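Local coordinates for protein acetylxylan esterase A (Aspergillus awamori, PDB 5X6S) that removes acetyl side groups from the backbone of acetylated xylan, acting as a secreted serine esterase of the alpha/beta-hydrolase fold in carbohydrate esterase family 1, at residues T238-T243 / T260-G265. Sequence-based numbering, arbitrary orientation.
Sequences TNYETT and TVPIHG
Tyr-240 reaches from strand 240-246 to the segment 260-265, which leads into helix 265-272, and lays the far end of its ring among Val-261, Pro-262 and His-264. Its CB already points to that segment; with CG beside the backbone N (chi1 -79°) the long aromatic side chain extends far enough to meet it. There OH meets CE1 of His-264 at the edge of the imidazole, near its plane, at 3.3 Å, and Tyr-240 CE2 lies 3.5 Å from the same CE1. The two side chains come from opposite directions, their rings inclined at 55° in an oblique pairing with centroids 5.1 Å apart. Val-261 brings CG1 to 3.9 Å from Tyr-240 CE2, while Pro-262 offers CD to the hydroxyl at 3.7 Å; both give the phenol end apolar flanks.

An imidazole suits its place because both nitrogens find partners: ND1 donates to Pro-262 O at 2.8 Å, with the oxygen close to the ring plane and the N-H bent to 136°, and NE2 pairs with Gln-237 OE1. His-264 also N-caps helix 265-272. The side chain of Val-261 lies near, without touching, a probable Ser-119, His-259, Asp-202 triad. Since no hydrogen bond joins the segments, their cohesion comes from van der Waals contact and oblique ring packing.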
ATOM      1  N   THR A 238     -18.519   1.518  29.593  1.00 26.37           N
ATOM      2  CA  THR A 238     -18.728   0.612  30.718  1.00 26.55           C
ATOM      3  C   THR A 238     -18.859  -0.812  30.238  1.00 27.47           C
ATOM      4  O   THR A 238     -19.611  -1.099  29.299  1.00 26.96           O
ATOM      5  CB  THR A 238     -19.984   1.033  31.539  1.00 26.82           C
ATOM      6  OG1 THR A 238     -19.780   2.373  31.982  1.00 26.16           O
ATOM      7  CG2 THR A 238     -20.245   0.106  32.724  1.00 29.28           C
ATOM      8  N   ASN A 239     -18.084  -1.703  30.875  1.00 25.70           N
ATOM      9  CA  ASN A 239     -18.127  -3.122  30.645  1.00 25.36           C
ATOM     10  C   ASN A 239     -17.489  -3.581  29.329  1.00 24.52           C
ATOM     11  O   ASN A 239     -17.538  -4.761  28.998  1.00 24.48           O
ATOM     12  CB  ASN A 239     -19.528  -3.675  30.789  1.00 26.71           C
ATOM     13  CG  ASN A 239     -19.975  -3.718  32.254  1.00 29.79           C
ATOM     14  OD1 ASN A 239     -19.153  -3.828  33.172  1.00 31.21           O
ATOM     15  ND2 ASN A 239     -21.267  -3.611  32.467  1.00 33.93           N
ATOM     16  N   TYR A 240     -16.896  -2.630  28.611  1.00 24.47           N
ATOM     17  CA  TYR A 240     -16.012  -2.973  27.519  1.00 24.35           C
ATOM     18  C   TYR A 240     -14.571  -2.881  28.056  1.00 24.42           C
ATOM     19  O   TYR A 240     -14.235  -1.954  28.775  1.00 23.94           O
ATOM     20  CB  TYR A 240     -16.179  -1.968  26.396  1.00 23.28           C
ATOM     21  CG  TYR A 240     -17.382  -2.144  25.516  1.00 23.71           C
ATOM     22  CD1 TYR A 240     -18.661  -2.210  26.037  1.00 23.57           C
ATOM     23  CD2 TYR A 240     -17.245  -2.181  24.123  1.00 23.32           C
ATOM     24  CE1 TYR A 240     -19.764  -2.345  25.214  1.00 23.93           C
ATOM     25  CE2 TYR A 240     -18.351  -2.331  23.287  1.00 21.00           C
ATOM     26  CZ  TYR A 240     -19.603  -2.379  23.818  1.00 23.91           C
ATOM     27  OH  TYR A 240     -20.703  -2.513  22.973  1.00 22.58           O
ATOM     28  N   GLU A 241     -13.703  -3.797  27.653  1.00 24.31           N
ATOM     29  CA  GLU A 241     -12.298  -3.681  28.054  1.00 24.60           C
ATOM     30  C   GLU A 241     -11.381  -3.760  26.853  1.00 23.04           C
ATOM     31  O   GLU A 241     -11.489  -4.691  26.077  1.00 22.46           O
ATOM     32  CB  GLU A 241     -11.937  -4.829  29.020  1.00 25.73           C
ATOM     33  CG  GLU A 241     -10.492  -4.799  29.554  1.00 27.71           C
ATOM     34  CD  GLU A 241     -10.131  -6.129  30.233  1.00 30.38           C
ATOM     35  OE1 GLU A 241     -10.148  -7.199  29.524  1.00 34.12           O
ATOM     36  OE2 GLU A 241      -9.889  -6.142  31.467  1.00 29.73           O
ATOM     37  N   THR A 242     -10.477  -2.792  26.735  1.00 23.13           N
ATOM     38  CA  THR A 242      -9.539  -2.721  25.610  1.00 23.60           C
ATOM     39  C   THR A 242      -8.165  -3.272  26.010  1.00 24.77           C
ATOM     40  O   THR A 242      -7.580  -2.828  26.973  1.00 24.37           O
ATOM     41  CB  THR A 242      -9.408  -1.275  25.083  1.00 23.86           C
ATOM     42  OG1 THR A 242     -10.697  -0.809  24.634  1.00 23.00           O
ATOM     43  CG2 THR A 242      -8.478  -1.200  23.910  1.00 25.13           C
ATOM     44  N   THR A 243      -7.672  -4.248  25.248  1.00 23.55           N
ATOM     45  CA  THR A 243      -6.309  -4.744  25.373  1.00 23.73           C
ATOM     46  C   THR A 243      -5.524  -4.331  24.113  1.00 24.22           C
ATOM     47  O   THR A 243      -5.907  -4.708  23.008  1.00 22.88           O
ATOM     48  CB  THR A 243      -6.318  -6.268  25.500  1.00 23.29           C
ATOM     49  OG1 THR A 243      -7.083  -6.667  26.653  1.00 25.22           O
ATOM     50  CG2 THR A 243      -4.881  -6.800  25.622  1.00 23.83           C
ATOM     51  N   THR A 260     -24.530  -8.817  17.471  1.00 23.74           N
ATOM     52  CA  THR A 260     -23.108  -8.456  17.444  1.00 23.63           C
ATOM     53  C   THR A 260     -22.855  -7.299  18.423  1.00 23.09           C
ATOM     54  O   THR A 260     -23.787  -6.731  19.009  1.00 22.78           O
ATOM     55  CB  THR A 260     -22.721  -7.915  16.029  1.00 24.17           C
ATOM     56  OG1 THR A 260     -23.590  -6.831  15.700  1.00 22.81           O
ATOM     57  CG2 THR A 260     -22.860  -8.969  14.964  1.00 22.72           C
ATOM     58  N   VAL A 261     -21.595  -6.949  18.595  1.00 21.13           N
ATOM     59  CA  VAL A 261     -21.220  -5.732  19.265  1.00 20.72           C
ATOM     60  C   VAL A 261     -21.658  -4.586  18.335  1.00 20.54           C
ATOM     61  O   VAL A 261     -21.272  -4.564  17.154  1.00 19.76           O
ATOM     62  CB  VAL A 261     -19.696  -5.630  19.503  1.00 20.22           C
ATOM     63  CG1 VAL A 261     -19.324  -4.262  20.074  1.00 19.85           C
ATOM     64  CG2 VAL A 261     -19.174  -6.759  20.422  1.00 20.45           C
ATOM     65  N   PRO A 262     -22.469  -3.658  18.851  1.00 20.97           N
ATOM     66  CA  PRO A 262     -22.940  -2.543  17.983  1.00 21.14           C
ATOM     67  C   PRO A 262     -21.755  -1.732  17.483  1.00 21.66           C
ATOM     68  O   PRO A 262     -20.790  -1.579  18.198  1.00 21.14           O
ATOM     69  CB  PRO A 262     -23.770  -1.643  18.925  1.00 21.47           C
ATOM     70  CG  PRO A 262     -23.749  -2.296  20.285  1.00 23.28           C
ATOM     71  CD  PRO A 262     -22.993  -3.597  20.232  1.00 21.44           C
ATOM     72  N   ILE A 263     -21.858  -1.178  16.278  1.00 19.93           N
ATOM     73  CA  ILE A 263     -20.799  -0.393  15.707  1.00 19.62           C
ATOM     74  C   ILE A 263     -20.573   0.869  16.532  1.00 20.98           C
ATOM     75  O   ILE A 263     -21.517   1.575  16.894  1.00 20.97           O
ATOM     76  CB  ILE A 263     -21.191   0.055  14.272  1.00 19.53           C
ATOM     77  CG1 ILE A 263     -21.336  -1.130  13.337  1.00 19.15           C
ATOM     78  CG2 ILE A 263     -20.168   1.048  13.728  1.00 19.91           C
ATOM     79  CD1 ILE A 263     -22.008  -0.776  12.021  1.00 18.96           C
ATOM     80  N   HIS A 264     -19.315   1.172  16.842  1.00 21.01           N
ATOM     81  CA  HIS A 264     -18.964   2.379  17.515  1.00 19.97           C
ATOM     82  C   HIS A 264     -18.316   3.264  16.445  1.00 20.95           C
ATOM     83  O   HIS A 264     -17.089   3.326  16.325  1.00 20.78           O
ATOM     84  CB  HIS A 264     -17.996   2.125  18.679  1.00 20.12           C
ATOM     85  CG  HIS A 264     -18.619   1.424  19.848  1.00 18.67           C
ATOM     86  ND1 HIS A 264     -19.310   0.237  19.734  1.00 20.82           N
ATOM     87  CD2 HIS A 264     -18.687   1.774  21.154  1.00 20.04           C
ATOM     88  CE1 HIS A 264     -19.767  -0.123  20.922  1.00 21.46           C
ATOM     89  NE2 HIS A 264     -19.393   0.792  21.800  1.00 21.01           N
ATOM     90  N   GLY A 265     -19.144   3.972  15.682  1.00 21.23           N
ATOM     91  CA  GLY A 265     -18.664   4.764  14.536  1.00 19.21           C
ATOM     92  C   GLY A 265     -17.608   5.834  14.870  1.00 20.25           C
ATOM     93  O   GLY A 265     -16.598   5.946  14.172  1.00 16.87           O
TER